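Long-range contact in putative adhesin (PDB 4QDG), which probably serves as an outer-membrane lipoprotein of the FimB/Mfa2 family, anchoring or forming part of Bacteroides pili: residues 225-237 and 247-259. Numbering follows the deposited sequence. Where two conformers were deposited one is given.
Sequences RLMVRDWYSPKLT and IINIPLINYLLML
Ile-253, on the first turn of helix 252-263, reaches into the loop that leads to strand 235-240. Its CG1 lies anti to the carbonyl carbon (chi1 -68°), which brings CD1 to the CG-CD edge of the Pro-234 ring, 3.8 Å from Pro-234 CG. The same methyl abuts the backbone of Leu-226 and Met-227. The CG2 branch of Ile-253 meets Val-228 CG2 at 3.7 Å. That valine methyl also touches Leu-257 CD1, one helical turn further on. The side chains of Leu-226 and Leu-256 cross at about a right angle, with Leu-226 CD1 3.9 Å from Leu-256 CD1.

Before the helix, strands 235-240 and 246-251 pair antiparallel. Leu-236 and Ile-250 exchange two nearly straight backbone hydrogen bonds, N to O, each 3.0 Å. Their side chains lie side by side on one face, and Leu-236 CB is 3.9 Å from Ile-250 CG1. On the other face Thr-237 and Asn-249 also run alongside each other. Thr-237 OG1 donates to Asn-249 OD1 (3.0 Å), tilted 20° from the carbonyl plane.

Pro-251 is the N-cap residue where strand becomes helix. There Leu-252 N donates to Pro-234 O over 3.0 Å, in a bent bond (132° at the hydrogen). Water 2 donates to Pro-234 O and accepts from Ile-253 N, so this carbonyl has two donors. Leu-226 packs on Asn-151 and Val-228 on Leu-273, both ligands of a bound magnesium ion. The arrangement is a beta hairpin, 235-240 with 246-251, at the edge of a four-stranded antiparallel sheet, whose second strand runs directly into a helix packed against the preceding loop.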
loop_
_atom_site.group_PDB
_atom_site.type_symbol
_atom_site.label_atom_id
_atom_site.label_comp_id
_atom_site.label_asym_id
_atom_site.label_seq_id
_atom_site.Cartn_x
_atom_site.Cartn_y
_atom_site.Cartn_z
ATOM N N ARG A 225 -4.063 -1.937 2.051
ATOM C CA ARG A 225 -3.290 -3.181 2.126
ATOM C C ARG A 225 -3.985 -4.419 1.512
ATOM O O ARG A 225 -5.166 -4.708 1.763
ATOM C CB ARG A 225 -2.875 -3.466 3.575
ATOM C CG ARG A 225 -1.727 -4.431 3.697
ATOM C CD ARG A 225 -1.370 -4.734 5.123
ATOM N NE ARG A 225 -0.274 -5.708 5.208
ATOM C CZ ARG A 225 0.149 -6.254 6.344
ATOM N NH1 ARG A 225 -0.446 -5.957 7.494
ATOM N NH2 ARG A 225 1.149 -7.124 6.335
ATOM N N LEU A 226 -3.206 -5.145 0.708
ATOM C CA LEU A 226 -3.590 -6.413 0.090
ATOM C C LEU A 226 -3.125 -7.548 1.009
ATOM O O LEU A 226 -1.925 -7.677 1.273
ATOM C CB LEU A 226 -2.969 -6.547 -1.294
ATOM C CG LEU A 226 -3.445 -5.544 -2.354
ATOM C CD1 LEU A 226 -2.600 -5.691 -3.652
ATOM C CD2 LEU A 226 -4.971 -5.701 -2.600
HETATM N N MSE A 227 -4.075 -8.298 1.591
HETATM C CA MSE A 227 -3.781 -9.392 2.508
HETATM C C MSE A 227 -4.533 -10.662 2.183
HETATM O O MSE A 227 -5.712 -10.611 1.858
HETATM C CB MSE A 227 -4.146 -9.018 3.967
HETATM C CG MSE A 227 -3.327 -7.883 4.534
HETATM SE SE MSE A 227 -3.402 -7.796 6.477
HETATM C CE MSE A 227 -2.081 -9.282 6.960
ATOM N N VAL A 228 -3.881 -11.811 2.376
ATOM C CA VAL A 228 -4.546 -13.117 2.328
ATOM C C VAL A 228 -5.198 -13.298 3.715
ATOM O O VAL A 228 -4.494 -13.268 4.725
ATOM C CB VAL A 228 -3.565 -14.283 2.011
ATOM C CG1 VAL A 228 -4.266 -15.632 2.160
ATOM C CG2 VAL A 228 -2.957 -14.148 0.623
ATOM N N ARG A 229 -6.506 -13.438 3.777
ATOM C CA ARG A 229 -7.218 -13.702 5.040
ATOM C C ARG A 229 -8.461 -14.503 4.733
ATOM O O ARG A 229 -8.923 -14.474 3.596
ATOM C CB ARG A 229 -7.544 -12.429 5.839
ATOM C CG ARG A 229 -8.461 -11.474 5.106
ATOM C CD ARG A 229 -7.973 -10.074 5.333
ATOM N NE ARG A 229 -8.908 -9.062 4.830
ATOM C CZ ARG A 229 -8.821 -8.482 3.638
ATOM N NH1 ARG A 229 -7.898 -8.866 2.771
ATOM N NH2 ARG A 229 -9.659 -7.518 3.303
ATOM N N ASP A 230 -8.992 -15.236 5.714
ATOM C CA ASP A 230 -10.138 -16.091 5.422
ATOM C C ASP A 230 -11.484 -15.324 5.483
ATOM O O ASP A 230 -12.477 -15.885 5.042
ATOM C CB ASP A 230 -10.151 -17.392 6.283
ATOM C CG ASP A 230 -10.066 -17.252 7.790
ATOM O OD1 ASP A 230 -10.528 -16.214 8.327
ATOM O OD2 ASP A 230 -9.586 -18.208 8.451
ATOM N N TRP A 231 -11.503 -14.045 5.937
ATOM C CA TRP A 231 -12.760 -13.287 6.050
ATOM C C TRP A 231 -13.061 -12.349 4.864
ATOM O O TRP A 231 -14.181 -11.862 4.763
ATOM C CB TRP A 231 -12.856 -12.519 7.387
ATOM C CG TRP A 231 -11.698 -11.623 7.711
ATOM C CD1 TRP A 231 -10.601 -11.943 8.460
ATOM C CD2 TRP A 231 -11.586 -10.225 7.408
ATOM N NE1 TRP A 231 -9.783 -10.843 8.598
ATOM C CE2 TRP A 231 -10.384 -9.763 7.995
ATOM C CE3 TRP A 231 -12.377 -9.315 6.679
ATOM C CZ2 TRP A 231 -9.952 -8.433 7.875
ATOM C CZ3 TRP A 231 -11.940 -8.000 6.557
ATOM C CH2 TRP A 231 -10.739 -7.573 7.147
ATOM N N TYR A 232 -12.110 -12.123 3.958
ATOM C CA TYR A 232 -12.383 -11.329 2.766
ATOM C C TYR A 232 -11.530 -11.774 1.615
ATOM O O TYR A 232 -10.345 -12.026 1.769
ATOM C CB TYR A 232 -12.272 -9.795 2.947
ATOM C CG TYR A 232 -13.294 -9.093 2.078
ATOM C CD1 TYR A 232 -14.617 -8.981 2.488
ATOM C CD2 TYR A 232 -12.976 -8.675 0.785
ATOM C CE1 TYR A 232 -15.590 -8.441 1.660
ATOM C CE2 TYR A 232 -13.950 -8.151 -0.062
ATOM C CZ TYR A 232 -15.253 -8.012 0.395
ATOM O OH TYR A 232 -16.260 -7.504 -0.381
ATOM N N SER A 233 -12.164 -11.848 0.445
ATOM C CA SER A 233 -11.561 -12.211 -0.831
ATOM C C SER A 233 -11.729 -10.994 -1.777
ATOM O O SER A 233 -12.776 -10.839 -2.405
ATOM C CB SER A 233 -12.211 -13.483 -1.380
ATOM O OG SER A 233 -11.551 -13.923 -2.554
ATOM N N PRO A 234 -10.733 -10.077 -1.821
ATOM C CA PRO A 234 -10.863 -8.881 -2.689
ATOM C C PRO A 234 -11.110 -9.243 -4.162
ATOM O O PRO A 234 -10.524 -10.218 -4.694
ATOM C CB PRO A 234 -9.523 -8.155 -2.520
ATOM C CG PRO A 234 -8.926 -8.727 -1.286
ATOM C CD PRO A 234 -9.435 -10.100 -1.116
ATOM N N LYS A 235 -11.983 -8.444 -4.799
ATOM C CA LYS A 235 -12.366 -8.672 -6.179
ATOM C C LYS A 235 -11.996 -7.521 -7.118
ATOM O O LYS A 235 -12.121 -6.348 -6.755
ATOM C CB LYS A 235 -13.882 -8.923 -6.264
ATOM C CG LYS A 235 -14.356 -10.215 -5.596
ATOM C CD LYS A 235 -14.171 -11.452 -6.479
ATOM C CE LYS A 235 -14.642 -12.715 -5.800
ATOM N NZ LYS A 235 -13.689 -13.173 -4.754
ATOM N N LEU A 236 -11.559 -7.874 -8.352
ATOM C CA LEU A 236 -11.321 -6.924 -9.432
ATOM C C LEU A 236 -12.473 -7.148 -10.395
ATOM O O LEU A 236 -12.733 -8.294 -10.786
ATOM C CB LEU A 236 -9.963 -7.007 -10.130
ATOM C CG LEU A 236 -9.858 -6.217 -11.450
ATOM C CD1 LEU A 236 -9.803 -4.698 -11.200
ATOM C CD2 LEU A 236 -8.663 -6.661 -12.263
ATOM N N THR A 237 -13.217 -6.081 -10.718
ATOM C CA THR A 237 -14.381 -6.204 -11.617
ATOM C C THR A 237 -14.266 -5.225 -12.772
ATOM O O THR A 237 -13.944 -4.052 -12.555
ATOM C CB THR A 237 -15.709 -6.006 -10.825
ATOM O OG1 THR A 237 -15.759 -6.958 -9.763
ATOM C CG2 THR A 237 -16.941 -6.190 -11.687
ATOM N N ILE A 247 -17.352 -8.490 -17.653
ATOM C CA ILE A 247 -16.479 -9.317 -18.505
ATOM C C ILE A 247 -15.336 -9.941 -17.687
ATOM O O ILE A 247 -14.859 -11.016 -18.044
ATOM C CB ILE A 247 -15.975 -8.520 -19.754
ATOM C CG1 ILE A 247 -15.205 -7.244 -19.380
ATOM C CG2 ILE A 247 -17.153 -8.204 -20.685
ATOM C CD1 ILE A 247 -14.057 -6.890 -20.350
ATOM N N ILE A 248 -14.906 -9.258 -16.599
ATOM C CA ILE A 248 -13.870 -9.696 -15.656
ATOM C C ILE A 248 -14.426 -9.521 -14.226
ATOM O O ILE A 248 -14.981 -8.466 -13.884
ATOM C CB ILE A 248 -12.489 -8.971 -15.856
ATOM C CG1 ILE A 248 -11.930 -9.184 -17.269
ATOM C CG2 ILE A 248 -11.452 -9.436 -14.829
ATOM C CD1 ILE A 248 -11.090 -8.029 -17.802
ATOM N N ASN A 249 -14.314 -10.579 -13.420
ATOM C CA ASN A 249 -14.732 -10.622 -12.031
ATOM C C ASN A 249 -13.920 -11.705 -11.376
ATOM O O ASN A 249 -14.305 -12.881 -11.380
ATOM C CB ASN A 249 -16.238 -10.842 -11.854
ATOM C CG ASN A 249 -16.674 -10.785 -10.406
ATOM O OD1 ASN A 249 -16.348 -9.863 -9.667
ATOM N ND2 ASN A 249 -17.462 -11.746 -9.988
ATOM N N ILE A 250 -12.770 -11.309 -10.837
ATOM C CA ILE A 250 -11.811 -12.274 -10.328
ATOM C C ILE A 250 -11.408 -12.032 -8.888
ATOM O O ILE A 250 -11.414 -10.884 -8.433
ATOM C CB ILE A 250 -10.528 -12.208 -11.236
ATOM C CG1 ILE A 250 -9.893 -10.781 -11.242
ATOM C CG2 ILE A 250 -10.806 -12.710 -12.662
ATOM C CD1 ILE A 250 -8.449 -10.724 -11.311
ATOM N N PRO A 251 -10.945 -13.092 -8.185
ATOM C CA PRO A 251 -10.344 -12.866 -6.865
ATOM C C PRO A 251 -8.924 -12.327 -7.111
ATOM O O PRO A 251 -8.004 -13.067 -7.480
ATOM C CB PRO A 251 -10.402 -14.250 -6.193
ATOM C CG PRO A 251 -10.609 -15.238 -7.309
ATOM C CD PRO A 251 -10.849 -14.520 -8.590
ATOM N N LEU A 252 -8.793 -11.003 -6.984
ATOM C CA LEU A 252 -7.595 -10.216 -7.229
ATOM C C LEU A 252 -6.307 -10.790 -6.582
ATOM O O LEU A 252 -5.286 -10.848 -7.260
ATOM C CB LEU A 252 -7.824 -8.761 -6.744
ATOM C CG LEU A 252 -6.633 -7.776 -6.790
ATOM C CD1 LEU A 252 -6.104 -7.559 -8.226
ATOM C CD2 LEU A 252 -7.038 -6.456 -6.228
ATOM N N ILE A 253 -6.358 -11.199 -5.305
ATOM C CA ILE A 253 -5.191 -11.669 -4.561
ATOM C C ILE A 253 -4.668 -13.011 -5.129
ATOM O O ILE A 253 -3.454 -13.149 -5.364
ATOM C CB ILE A 253 -5.465 -11.703 -3.043
ATOM C CG1 ILE A 253 -5.625 -10.252 -2.553
ATOM C CG2 ILE A 253 -4.343 -12.423 -2.301
ATOM C CD1 ILE A 253 -5.365 -9.981 -1.218
ATOM N N ASN A 254 -5.579 -13.927 -5.440
ATOM C CA ASN A 254 -5.272 -15.216 -6.062
ATOM C C ASN A 254 -4.561 -15.059 -7.399
ATOM O O ASN A 254 -3.626 -15.803 -7.676
ATOM C CB ASN A 254 -6.556 -16.021 -6.283
ATOM C CG ASN A 254 -7.214 -16.500 -5.016
ATOM O OD1 ASN A 254 -6.924 -16.052 -3.901
ATOM N ND2 ASN A 254 -8.175 -17.379 -5.174
ATOM N N TYR A 255 -4.997 -14.082 -8.207
ATOM C CA TYR A 255 -4.435 -13.803 -9.526
ATOM C C TYR A 255 -3.042 -13.226 -9.365
ATOM O O TYR A 255 -2.152 -13.720 -10.020
ATOM C CB TYR A 255 -5.375 -12.883 -10.344
ATOM C CG TYR A 255 -6.389 -13.669 -11.144
ATOM C CD1 TYR A 255 -7.390 -14.405 -10.508
ATOM C CD2 TYR A 255 -6.281 -13.777 -12.528
ATOM C CE1 TYR A 255 -8.283 -15.195 -11.234
ATOM C CE2 TYR A 255 -7.141 -14.597 -13.259
ATOM C CZ TYR A 255 -8.159 -15.284 -12.610
ATOM O OH TYR A 255 -9.048 -16.045 -13.336
ATOM N N LEU A 256 -2.814 -12.338 -8.385
ATOM C CA LEU A 256 -1.466 -11.764 -8.181
ATOM C C LEU A 256 -0.488 -12.811 -7.673
ATOM O O LEU A 256 0.687 -12.767 -8.016
ATOM C CB LEU A 256 -1.460 -10.550 -7.221
ATOM C CG LEU A 256 -2.358 -9.370 -7.565
ATOM C CD1 LEU A 256 -2.333 -8.359 -6.443
ATOM C CD2 LEU A 256 -1.967 -8.732 -8.880
ATOM N N LEU A 257 -0.983 -13.740 -6.846
ATOM C CA LEU A 257 -0.172 -14.803 -6.280
ATOM C C LEU A 257 0.192 -15.824 -7.376
ATOM O O LEU A 257 1.123 -16.582 -7.153
ATOM C CB LEU A 257 -0.880 -15.469 -5.069
ATOM C CG LEU A 257 -1.030 -14.616 -3.780
ATOM C CD1 LEU A 257 -1.858 -15.356 -2.721
ATOM C CD2 LEU A 257 0.326 -14.181 -3.205
HETATM N N MSE A 258 -0.470 -15.799 -8.571
HETATM C CA MSE A 258 -0.053 -16.680 -9.686
HETATM C C MSE A 258 1.291 -16.158 -10.245
HETATM O O MSE A 258 2.068 -16.948 -10.771
HETATM C CB MSE A 258 -1.093 -16.805 -10.817
HETATM C CG MSE A 258 -2.384 -17.468 -10.421
HETATM SE SE MSE A 258 -3.786 -17.076 -11.783
HETATM C CE MSE A 258 -5.389 -17.868 -10.766
ATOM N N LEU A 259 1.579 -14.841 -10.077
ATOM C CA LEU A 259 2.868 -14.297 -10.470
ATOM C C LEU A 259 3.933 -14.764 -9.447
ATOM O O LEU A 259 5.030 -15.149 -9.838
ATOM C CB LEU A 259 2.832 -12.756 -10.572
ATOM C CG LEU A 259 4.188 -12.078 -10.877
ATOM C CD1 LEU A 259 4.609 -12.366 -12.306
ATOM C CD2 LEU A 259 4.107 -10.579 -10.678
HETATM O O HOH W 1 -8.830 -14.478 -2.798
HETATM O O HOH W 2 -8.756 -12.006 -3.956
#